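Luciferase-like enzymeAMP-CoA-ligase (Zophobas atratus, PDB 4W8O) probably activates carboxylic acids as an AMP-CoA-ligase of the ANL superfamily, resembling beetle luciferases although its source is a nonluminescent mealworm. Local coordinates at residues 31-37 with 47-51; 78-84 with 244-248; 274-278 with 305-309. One frame throughout, in Å; residues are numbered along the deposited sequence.

Contact 1. Residues 31-37 with 47-51; sequences YADRICQ and TYSSV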
loop_
_atom_site.group_PDB
_atom_site.type_symbol
_atom_site.label_atom_id
_atom_site.label_comp_id
_atom_site.label_asym_id
_atom_site.label_seq_id
_atom_site.Cartn_x
_atom_site.Cartn_y
_atom_site.Cartn_z
ATOM N N TYR A 31 1.890 18.460 -10.051
ATOM C CA TYR A 31 0.424 18.432 -10.003
ATOM C C TYR A 31 -0.161 19.374 -8.958
ATOM O O TYR A 31 -1.224 19.099 -8.411
ATOM C CB TYR A 31 -0.047 16.994 -9.749
ATOM C CG TYR A 31 0.530 16.023 -10.754
ATOM C CD1 TYR A 31 0.169 16.098 -12.098
ATOM C CD2 TYR A 31 1.447 15.044 -10.371
ATOM C CE1 TYR A 31 0.697 15.224 -13.027
ATOM C CE2 TYR A 31 1.983 14.169 -11.298
ATOM C CZ TYR A 31 1.603 14.264 -12.622
ATOM O OH TYR A 31 2.121 13.399 -13.550
ATOM N N ALA A 32 0.512 20.500 -8.726
ATOM C CA ALA A 32 0.195 21.426 -7.629
ATOM C C ALA A 32 -1.288 21.809 -7.465
ATOM O O ALA A 32 -1.806 21.835 -6.343
ATOM C CB ALA A 32 1.040 22.690 -7.768
ATOM N N ASP A 33 -1.963 22.121 -8.569
ATOM C CA ASP A 33 -3.344 22.619 -8.511
ATOM C C ASP A 33 -4.399 21.514 -8.427
ATOM O O ASP A 33 -5.557 21.785 -8.112
ATOM C CB ASP A 33 -3.626 23.529 -9.705
ATOM C CG ASP A 33 -2.717 24.740 -9.739
ATOM O OD1 ASP A 33 -2.136 25.082 -8.685
ATOM O OD2 ASP A 33 -2.573 25.354 -10.818
ATOM N N ARG A 34 -4.011 20.275 -8.701
ATOM C CA ARG A 34 -4.938 19.145 -8.603
ATOM C C ARG A 34 -5.271 18.790 -7.153
ATOM O O ARG A 34 -4.572 19.204 -6.229
ATOM C CB ARG A 34 -4.351 17.918 -9.297
ATOM C CG ARG A 34 -4.124 18.104 -10.783
ATOM C CD ARG A 34 -3.844 16.773 -11.435
ATOM N NE ARG A 34 -3.550 16.917 -12.851
ATOM C CZ ARG A 34 -3.266 15.908 -13.672
ATOM N NH1 ARG A 34 -3.225 14.656 -13.223
ATOM N NH2 ARG A 34 -3.007 16.157 -14.949
ATOM N N ILE A 35 -6.345 18.025 -6.969
ATOM C CA ILE A 35 -6.754 17.585 -5.640
ATOM C C ILE A 35 -5.958 16.342 -5.262
ATOM O O ILE A 35 -6.061 15.318 -5.923
ATOM C CB ILE A 35 -8.262 17.232 -5.553
ATOM C CG1 ILE A 35 -9.150 18.390 -6.039
ATOM C CG2 ILE A 35 -8.628 16.847 -4.122
ATOM C CD1 ILE A 35 -8.998 19.682 -5.258
ATOM N N CYS A 36 -5.184 16.433 -4.187
ATOM C CA CYS A 36 -4.380 15.302 -3.718
ATOM C C CYS A 36 -5.234 14.259 -2.985
ATOM O O CYS A 36 -5.206 13.073 -3.318
ATOM C CB CYS A 36 -3.261 15.803 -2.800
ATOM S SG CYS A 36 -2.256 14.512 -2.032
ATOM N N GLN A 37 -5.989 14.728 -1.993
ATOM C CA GLN A 37 -6.721 13.864 -1.076
ATOM C C GLN A 37 -8.076 14.465 -0.688
ATOM O O GLN A 37 -8.230 15.696 -0.557
ATOM C CB GLN A 37 -5.883 13.593 0.184
ATOM C CG GLN A 37 -5.396 14.836 0.917
ATOM C CD GLN A 37 -4.696 14.528 2.239
ATOM O OE1 GLN A 37 -4.451 13.374 2.575
ATOM N NE2 GLN A 37 -4.371 15.566 2.991
ATOM N N THR A 47 -5.263 20.233 -1.898
ATOM C CA THR A 47 -4.503 20.192 -3.136
ATOM C C THR A 47 -3.082 19.708 -2.892
ATOM O O THR A 47 -2.603 19.704 -1.756
ATOM C CB THR A 47 -4.422 21.575 -3.791
ATOM O OG1 THR A 47 -3.803 22.493 -2.886
ATOM C CG2 THR A 47 -5.804 22.075 -4.142
ATOM N N TYR A 48 -2.416 19.306 -3.975
ATOM C CA TYR A 48 -1.002 18.928 -3.924
ATOM C C TYR A 48 -0.137 20.094 -3.472
ATOM O O TYR A 48 0.826 19.907 -2.728
ATOM C CB TYR A 48 -0.515 18.419 -5.281
ATOM C CG TYR A 48 -0.880 16.980 -5.551
ATOM C CD1 TYR A 48 -0.111 15.938 -5.037
ATOM C CD2 TYR A 48 -1.998 16.656 -6.312
ATOM C CE1 TYR A 48 -0.445 14.614 -5.274
ATOM C CE2 TYR A 48 -2.340 15.335 -6.554
ATOM C CZ TYR A 48 -1.563 14.317 -6.035
ATOM O OH TYR A 48 -1.901 13.003 -6.286
ATOM N N SER A 49 -0.490 21.293 -3.924
ATOM C CA SER A 49 0.181 22.509 -3.492
ATOM C C SER A 49 0.150 22.667 -1.971
ATOM O O SER A 49 1.174 22.918 -1.340
ATOM C CB SER A 49 -0.484 23.729 -4.126
ATOM O OG SER A 49 0.064 24.901 -3.574
ATOM N N SER A 50 -1.042 22.541 -1.400
ATOM C CA SER A 50 -1.226 22.673 0.036
ATOM C C SER A 50 -0.499 21.567 0.792
ATOM O O SER A 50 0.094 21.817 1.839
ATOM C CB SER A 50 -2.715 22.651 0.386
ATOM O OG SER A 50 -2.912 22.736 1.783
ATOM N N VAL A 51 -0.549 20.348 0.267
ATOM C CA VAL A 51 0.168 19.234 0.876
ATOM C C VAL A 51 1.678 19.474 0.884
ATOM O O VAL A 51 2.357 19.158 1.877
ATOM C CB VAL A 51 -0.157 17.910 0.170
ATOM C CG1 VAL A 51 0.851 16.822 0.534
ATOM C CG2 VAL A 51 -1.567 17.469 0.532
HETATM O O HOH W 1 -2.892 11.489 -3.955
#
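Cys36 sets its CB almost exactly on the axis of the Tyr48 ring, 3.6 Å from the centroid and 3° off the normal, a CH-pi contact at the edge of the AMP-binding fold's mixed sheet that holds strands 35-39 and 243-246. Here a beta hairpin, strands 35-39 and 44-47, runs straight into helix 48-64, and Cys36 belongs to a classic beta bulge with Gln37 opposite Glu46. With SG anti to the backbone N (chi1 175°), Cys36 SG lies over the same ring face, 3.7 Å from Tyr48 CE1, and also meets Val51 CG2. Over the opposite face comes Tyr31 CB, 4.0 Å from Tyr48 CD2. Tyr48 OH is hydrogen-bonded to Ser242 O. Were Tyr48 an alanine, a gap would probably open between Cys36 CB and Tyr31 CB, and Ser242 O would lose its phenol partner. The type I turn 31-34 holds the start of the helix by two backbone bonds: Tyr48 N to Arg34 O, 3.1 Å, and Ser49 N to Ala32 O, 2.8 Å. Thr47, antiparallel to Ile35 as a non-hydrogen-bonded pair, is the N-cap, its OG1 accepting from Ser50 N. One water donates to both Cys36 O and Tyr48 OH, lying 3.0 Å from that OH.

Contact 2. Residues 78-84 with 244-248; sequences TNSLDNS and RVFAR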
loop_
_atom_site.group_PDB
_atom_site.type_symbol
_atom_site.label_atom_id
_atom_site.label_comp_id
_atom_site.label_asym_id
_atom_site.label_seq_id
_atom_site.Cartn_x
_atom_site.Cartn_y
_atom_site.Cartn_z
ATOM N N THR A 78 -5.732 6.178 12.000
ATOM C CA THR A 78 -6.646 5.978 10.896
ATOM C C THR A 78 -6.391 7.061 9.844
ATOM O O THR A 78 -5.598 7.985 10.055
ATOM C CB THR A 78 -8.115 6.045 11.359
ATOM O OG1 THR A 78 -8.313 7.204 12.174
ATOM C CG2 THR A 78 -8.494 4.809 12.153
ATOM N N ASN A 79 -7.047 6.937 8.701
ATOM C CA ASN A 79 -6.867 7.895 7.616
ATOM C C ASN A 79 -7.560 9.226 7.915
ATOM O O ASN A 79 -8.692 9.262 8.414
ATOM C CB ASN A 79 -7.374 7.309 6.294
ATOM C CG ASN A 79 -6.496 6.178 5.779
ATOM O OD1 ASN A 79 -5.269 6.258 5.810
ATOM N ND2 ASN A 79 -7.121 5.132 5.272
ATOM N N SER A 80 -6.855 10.313 7.629
ATOM C CA SER A 80 -7.375 11.672 7.807
ATOM C C SER A 80 -6.643 12.566 6.820
ATOM O O SER A 80 -5.761 12.102 6.111
ATOM C CB SER A 80 -7.134 12.167 9.234
ATOM O OG SER A 80 -5.753 12.449 9.439
ATOM N N LEU A 81 -6.992 13.847 6.772
ATOM C CA LEU A 81 -6.238 14.783 5.938
ATOM C C LEU A 81 -4.843 15.090 6.497
ATOM O O LEU A 81 -4.032 15.716 5.811
ATOM C CB LEU A 81 -7.017 16.083 5.732
ATOM C CG LEU A 81 -8.285 15.997 4.879
ATOM C CD1 LEU A 81 -8.915 17.372 4.831
ATOM C CD2 LEU A 81 -8.009 15.500 3.468
ATOM N N ASP A 82 -4.549 14.648 7.722
ATOM C CA ASP A 82 -3.247 14.925 8.333
ATOM C C ASP A 82 -2.311 13.719 8.454
ATOM O O ASP A 82 -1.094 13.909 8.558
ATOM C CB ASP A 82 -3.441 15.540 9.718
ATOM C CG ASP A 82 -4.156 16.885 9.674
ATOM O OD1 ASP A 82 -4.179 17.540 8.616
ATOM O OD2 ASP A 82 -4.707 17.283 10.706
ATOM N N ASN A 83 -2.844 12.496 8.445
ATOM C CA ASN A 83 -2.029 11.349 8.842
ATOM C C ASN A 83 -0.835 11.069 7.925
ATOM O O ASN A 83 0.198 10.594 8.396
ATOM C CB ASN A 83 -2.872 10.081 9.042
ATOM C CG ASN A 83 -3.258 9.423 7.743
ATOM O OD1 ASN A 83 -3.955 10.013 6.927
ATOM N ND2 ASN A 83 -2.834 8.178 7.555
ATOM N N SER A 84 -0.965 11.376 6.637
ATOM C CA SER A 84 0.147 11.180 5.704
ATOM C C SER A 84 1.136 12.366 5.641
ATOM O O SER A 84 2.239 12.223 5.112
ATOM C CB SER A 84 -0.375 10.833 4.299
ATOM O OG SER A 84 -1.000 11.947 3.695
ATOM N N ARG A 244 -6.731 10.676 -4.177
ATOM C CA ARG A 244 -7.008 9.593 -3.238
ATOM C C ARG A 244 -8.188 9.975 -2.347
ATOM O O ARG A 244 -8.173 11.038 -1.709
ATOM C CB ARG A 244 -5.780 9.304 -2.376
ATOM C CG ARG A 244 -5.896 8.052 -1.505
ATOM C CD ARG A 244 -4.563 7.675 -0.871
ATOM N NE ARG A 244 -4.039 8.753 -0.028
ATOM C CZ ARG A 244 -4.416 9.012 1.222
ATOM N NH1 ARG A 244 -5.325 8.261 1.835
ATOM N NH2 ARG A 244 -3.867 10.026 1.878
ATOM N N VAL A 245 -9.203 9.114 -2.310
ATOM C CA VAL A 245 -10.348 9.302 -1.419
ATOM C C VAL A 245 -10.355 8.221 -0.332
ATOM O O VAL A 245 -10.088 7.055 -0.599
ATOM C CB VAL A 245 -11.676 9.287 -2.205
ATOM C CG1 VAL A 245 -12.830 9.763 -1.326
ATOM C CG2 VAL A 245 -11.559 10.155 -3.457
ATOM N N PHE A 246 -10.631 8.621 0.901
ATOM C CA PHE A 246 -10.713 7.667 1.997
ATOM C C PHE A 246 -11.977 7.869 2.823
ATOM O O PHE A 246 -12.580 8.942 2.821
ATOM C CB PHE A 246 -9.458 7.737 2.888
ATOM C CG PHE A 246 -9.216 9.090 3.499
ATOM C CD1 PHE A 246 -9.809 9.435 4.704
ATOM C CD2 PHE A 246 -8.402 10.018 2.864
ATOM C CE1 PHE A 246 -9.596 10.682 5.264
ATOM C CE2 PHE A 246 -8.183 11.266 3.420
ATOM C CZ PHE A 246 -8.787 11.601 4.620
ATOM N N ALA A 247 -12.374 6.805 3.506
ATOM C CA ALA A 247 -13.455 6.837 4.468
ATOM C C ALA A 247 -13.121 5.830 5.569
ATOM O O ALA A 247 -12.446 4.818 5.329
ATOM C CB ALA A 247 -14.775 6.507 3.796
ATOM N N ARG A 248 -13.589 6.119 6.777
ATOM C CA ARG A 248 -13.207 5.345 7.943
ATOM C C ARG A 248 -13.760 3.929 7.892
ATOM O O ARG A 248 -13.055 2.975 8.198
ATOM C CB ARG A 248 -13.687 6.029 9.222
ATOM C CG ARG A 248 -12.769 5.755 10.393
ATOM C CD ARG A 248 -11.590 6.717 10.384
ATOM N NE ARG A 248 -11.942 8.006 10.985
ATOM C CZ ARG A 248 -12.078 8.215 12.293
ATOM N NH1 ARG A 248 -12.406 9.422 12.740
ATOM N NH2 ARG A 248 -11.896 7.221 13.160
HETATM O O HOH W 2 -9.822 4.701 5.973
HETATM O O HOH W 3 -5.380 9.647 4.610
HETATM O O HOH W 4 -2.231 12.176 1.242
#
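Phe246 and Asn79 are the closest backbone pair, 6.8 Å between their CA atoms, and no direct hydrogen bond joins the irregular segment 78-84 to strand 244-246. The loop follows strand 72-76 of one mixed sheet and meets the other mixed sheet of the AMP-binding fold; without a direct bond, the junction is made by side-chain packing and water bridges. The Phe246 ring, with CG between backbone N and carbonyl carbon (chi1 59°), meets the loop backbone obliquely: Phe246 CD1 lies 3.6 Å from Asn79 CB and Phe246 CZ 3.2 Å from Ser80 C. The Leu81 and Phe246 side chains cross at about a right angle, Leu81 CD2 touching Phe246 CZ. An ST turn, in which Ser80 OG accepts from Asp82 N, shapes the loop here, and Asn83 OD1 takes the N-H of Ser80 from above its carbonyl plane. At the outer end Arg248, bent at chi2 and chi3, brings CD to 3.7 Å from Thr78 CB and lays a guanidinium face against Thr78 OG1, which is hydrogen-bonded to Glu124 OE1. Arg244 NH1 is hydrogen-bonded to His221 NE2. Two waters lie in plane at the edge of the buried Arg244 guanidinium: one bridges NH1 to Asn83 OD1, and the other, 2.8 Å from Arg244 NH2, lies 2.8 Å from Ser84 OG.

Contact 3. Residues 274-278 with 305-309; sequences TYQLT and QYKKL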
loop_
_atom_site.group_PDB
_atom_site.type_symbol
_atom_site.label_atom_id
_atom_site.label_comp_id
_atom_site.label_asym_id
_atom_site.label_seq_id
_atom_site.Cartn_x
_atom_site.Cartn_y
_atom_site.Cartn_z
ATOM N N THR A 274 -17.665 -6.300 -0.383
ATOM C CA THR A 274 -18.440 -6.038 -1.610
ATOM C C THR A 274 -19.885 -6.502 -1.502
ATOM O O THR A 274 -20.739 -6.014 -2.227
ATOM C CB THR A 274 -17.846 -6.696 -2.868
ATOM O OG1 THR A 274 -17.850 -8.120 -2.725
ATOM C CG2 THR A 274 -16.444 -6.195 -3.131
ATOM N N TYR A 275 -20.141 -7.449 -0.601
ATOM C CA TYR A 275 -21.496 -7.921 -0.337
ATOM C C TYR A 275 -22.385 -6.819 0.230
ATOM O O TYR A 275 -23.602 -6.870 0.060
ATOM C CB TYR A 275 -21.480 -9.156 0.576
ATOM C CG TYR A 275 -21.012 -10.403 -0.147
ATOM C CD1 TYR A 275 -19.665 -10.737 -0.206
ATOM C CD2 TYR A 275 -21.920 -11.233 -0.797
ATOM C CE1 TYR A 275 -19.237 -11.863 -0.887
ATOM C CE2 TYR A 275 -21.499 -12.358 -1.481
ATOM C CZ TYR A 275 -20.159 -12.670 -1.521
ATOM O OH TYR A 275 -19.749 -13.795 -2.200
ATOM N N GLN A 276 -21.788 -5.820 0.878
ATOM C CA GLN A 276 -22.534 -4.637 1.305
ATOM C C GLN A 276 -22.966 -3.761 0.124
ATOM O O GLN A 276 -23.993 -3.084 0.202
ATOM C CB GLN A 276 -21.727 -3.812 2.301
ATOM C CG GLN A 276 -21.507 -4.515 3.628
ATOM C CD GLN A 276 -20.983 -3.584 4.710
ATOM O OE1 GLN A 276 -21.411 -2.436 4.819
ATOM N NE2 GLN A 276 -20.058 -4.082 5.523
ATOM N N LEU A 277 -22.193 -3.778 -0.962
ATOM C CA LEU A 277 -22.541 -3.017 -2.168
ATOM C C LEU A 277 -23.707 -3.659 -2.914
ATOM O O LEU A 277 -24.652 -2.983 -3.283
ATOM C CB LEU A 277 -21.347 -2.907 -3.121
ATOM C CG LEU A 277 -20.088 -2.257 -2.555
ATOM C CD1 LEU A 277 -18.931 -2.407 -3.524
ATOM C CD2 LEU A 277 -20.354 -0.795 -2.235
ATOM N N THR A 278 -23.621 -4.969 -3.126
ATOM C CA THR A 278 -24.628 -5.705 -3.880
ATOM C C THR A 278 -25.963 -5.864 -3.136
ATOM O O THR A 278 -26.962 -6.187 -3.746
ATOM C CB THR A 278 -24.105 -7.091 -4.284
ATOM O OG1 THR A 278 -23.549 -7.739 -3.138
ATOM C CG2 THR A 278 -23.026 -6.965 -5.372
ATOM N N GLN A 305 -20.892 -13.577 -7.060
ATOM C CA GLN A 305 -20.650 -12.249 -6.515
ATOM C C GLN A 305 -19.929 -11.381 -7.535
ATOM O O GLN A 305 -20.257 -10.205 -7.714
ATOM C CB GLN A 305 -19.836 -12.331 -5.217
ATOM C CG GLN A 305 -19.607 -10.993 -4.528
ATOM C CD GLN A 305 -20.890 -10.280 -4.163
ATOM O OE1 GLN A 305 -21.977 -10.833 -4.286
ATOM N NE2 GLN A 305 -20.769 -9.041 -3.711
ATOM N N TYR A 306 -18.936 -11.973 -8.193
ATOM C CA TYR A 306 -18.210 -11.299 -9.261
ATOM C C TYR A 306 -19.195 -10.781 -10.313
ATOM O O TYR A 306 -19.168 -9.603 -10.670
ATOM C CB TYR A 306 -17.171 -12.239 -9.891
ATOM C CG TYR A 306 -16.338 -11.547 -10.934
ATOM C CD1 TYR A 306 -16.772 -11.461 -12.250
ATOM C CD2 TYR A 306 -15.136 -10.933 -10.593
ATOM C CE1 TYR A 306 -16.026 -10.804 -13.209
ATOM C CE2 TYR A 306 -14.379 -10.271 -11.548
ATOM C CZ TYR A 306 -14.829 -10.209 -12.853
ATOM O OH TYR A 306 -14.084 -9.549 -13.801
ATOM N N LYS A 307 -20.082 -11.655 -10.780
ATOM C CA LYS A 307 -21.095 -11.271 -11.760
ATOM C C LYS A 307 -22.011 -10.165 -11.248
ATOM O O LYS A 307 -22.269 -9.197 -11.962
ATOM C CB LYS A 307 -21.952 -12.472 -12.160
ATOM C CG LYS A 307 -21.289 -13.399 -13.161
ATOM C CD LYS A 307 -22.305 -14.351 -13.780
ATOM C CE LYS A 307 -21.680 -15.193 -14.879
ATOM N NZ LYS A 307 -20.630 -16.104 -14.343
ATOM N N LYS A 308 -22.506 -10.317 -10.021
ATOM C CA LYS A 308 -23.384 -9.314 -9.421
ATOM C C LYS A 308 -22.713 -7.946 -9.394
ATOM O O LYS A 308 -23.366 -6.930 -9.634
ATOM C CB LYS A 308 -23.819 -9.718 -8.002
ATOM C CG LYS A 308 -24.902 -10.788 -7.951
ATOM C CD LYS A 308 -25.482 -10.918 -6.548
ATOM C CE LYS A 308 -26.567 -11.986 -6.462
ATOM N NZ LYS A 308 -26.104 -13.258 -5.833
ATOM N N LEU A 309 -21.411 -7.924 -9.116
ATOM C CA LEU A 309 -20.659 -6.672 -9.097
ATOM C C LEU A 309 -20.568 -6.012 -10.475
ATOM O O LEU A 309 -20.662 -4.788 -10.573
ATOM C CB LEU A 309 -19.259 -6.879 -8.505
ATOM C CG LEU A 309 -19.229 -7.081 -6.990
ATOM C CD1 LEU A 309 -17.873 -7.612 -6.534
ATOM C CD2 LEU A 309 -19.577 -5.790 -6.256
HETATM O O HOH W 5 -24.523 -10.107 -3.042
#
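Gln305 stacks its amide on the Tyr275 ring and turns NE2 toward two threonines, so that one side chain ties helix 303-312 to the short, weakly bonded helix 274-278. This amide is the tightly packed part of the contact. The amide and ring planes are only 16° apart, and Gln305 CD stands 3.4 Å above the plane of the Tyr275 ring, offset toward the rim near Tyr275 CE2. One atom back along the side chain, Gln305 CG makes a CH-pi contact over the same ring, 3.9 Å from the Tyr275 centroid. Extension of CG anti to the backbone N followed by a bend at chi2 carries the amide across to the other helix. There Gln305 NE2 donates to Thr278 OG1 at 3.1 Å with an N-H...O angle of 168°, and to Thr274 OG1 at 3.2 Å. Both acceptors lie close to the amide plane, so the two bonds and the ring together fix the rotation of the group. Thr274 OG1 has a further partner in Pro271 O.

The two segments belong to helices that follow strands 266-268 and 293-297, parallel neighbours in the AMP-binding fold's mixed sheet that also holds strands 35-39 and 243-246. Their short axes pass 10.1 Å apart at 52°.

Leu309 forms the buried apolar flank of the amide: Leu309 CD2 lies 3.7 Å from Thr278 CG2, and CD1 comes up to Thr274 CB. Leu277 touches this group more distantly, and Met301 borders Thr274 and Leu309. The other side is looser. Tyr275 and Lys308 are exposed there, and Lys308 offers the contact little beyond CB against Thr278 CG2, its amino end leading away. A water on this side donates to Gln305 OE1 at 2.9 Å and lies 2.6 Å from Thr278 OG1.

Contacts 1 and 2 share one region: strands 35-39 and 243-246 are neighbours in the same sheet, Cys36 O accepts a backbone hydrogen bond from Arg244 N (3.0 Å), and Gln37 NE2 bonds to Leu81 O. Contact 3 stands apart, its centre about 33 Å from that of contact 1 and about 25 Å from that of contact 2, touching neither. All three are partly buried, but the centre of contact 2 lies nearest that of the chain, about 13 Å away, against about 20 Å and 23 Å for contacts 1 and 3. Their chemistry differs as well: direct backbone bonds close contact 1, water bridges accompany the aromatic packing of contact 2, and hydrogen bonds from a glutamine amide to two threonine hydroxyls join the helices of contact 3.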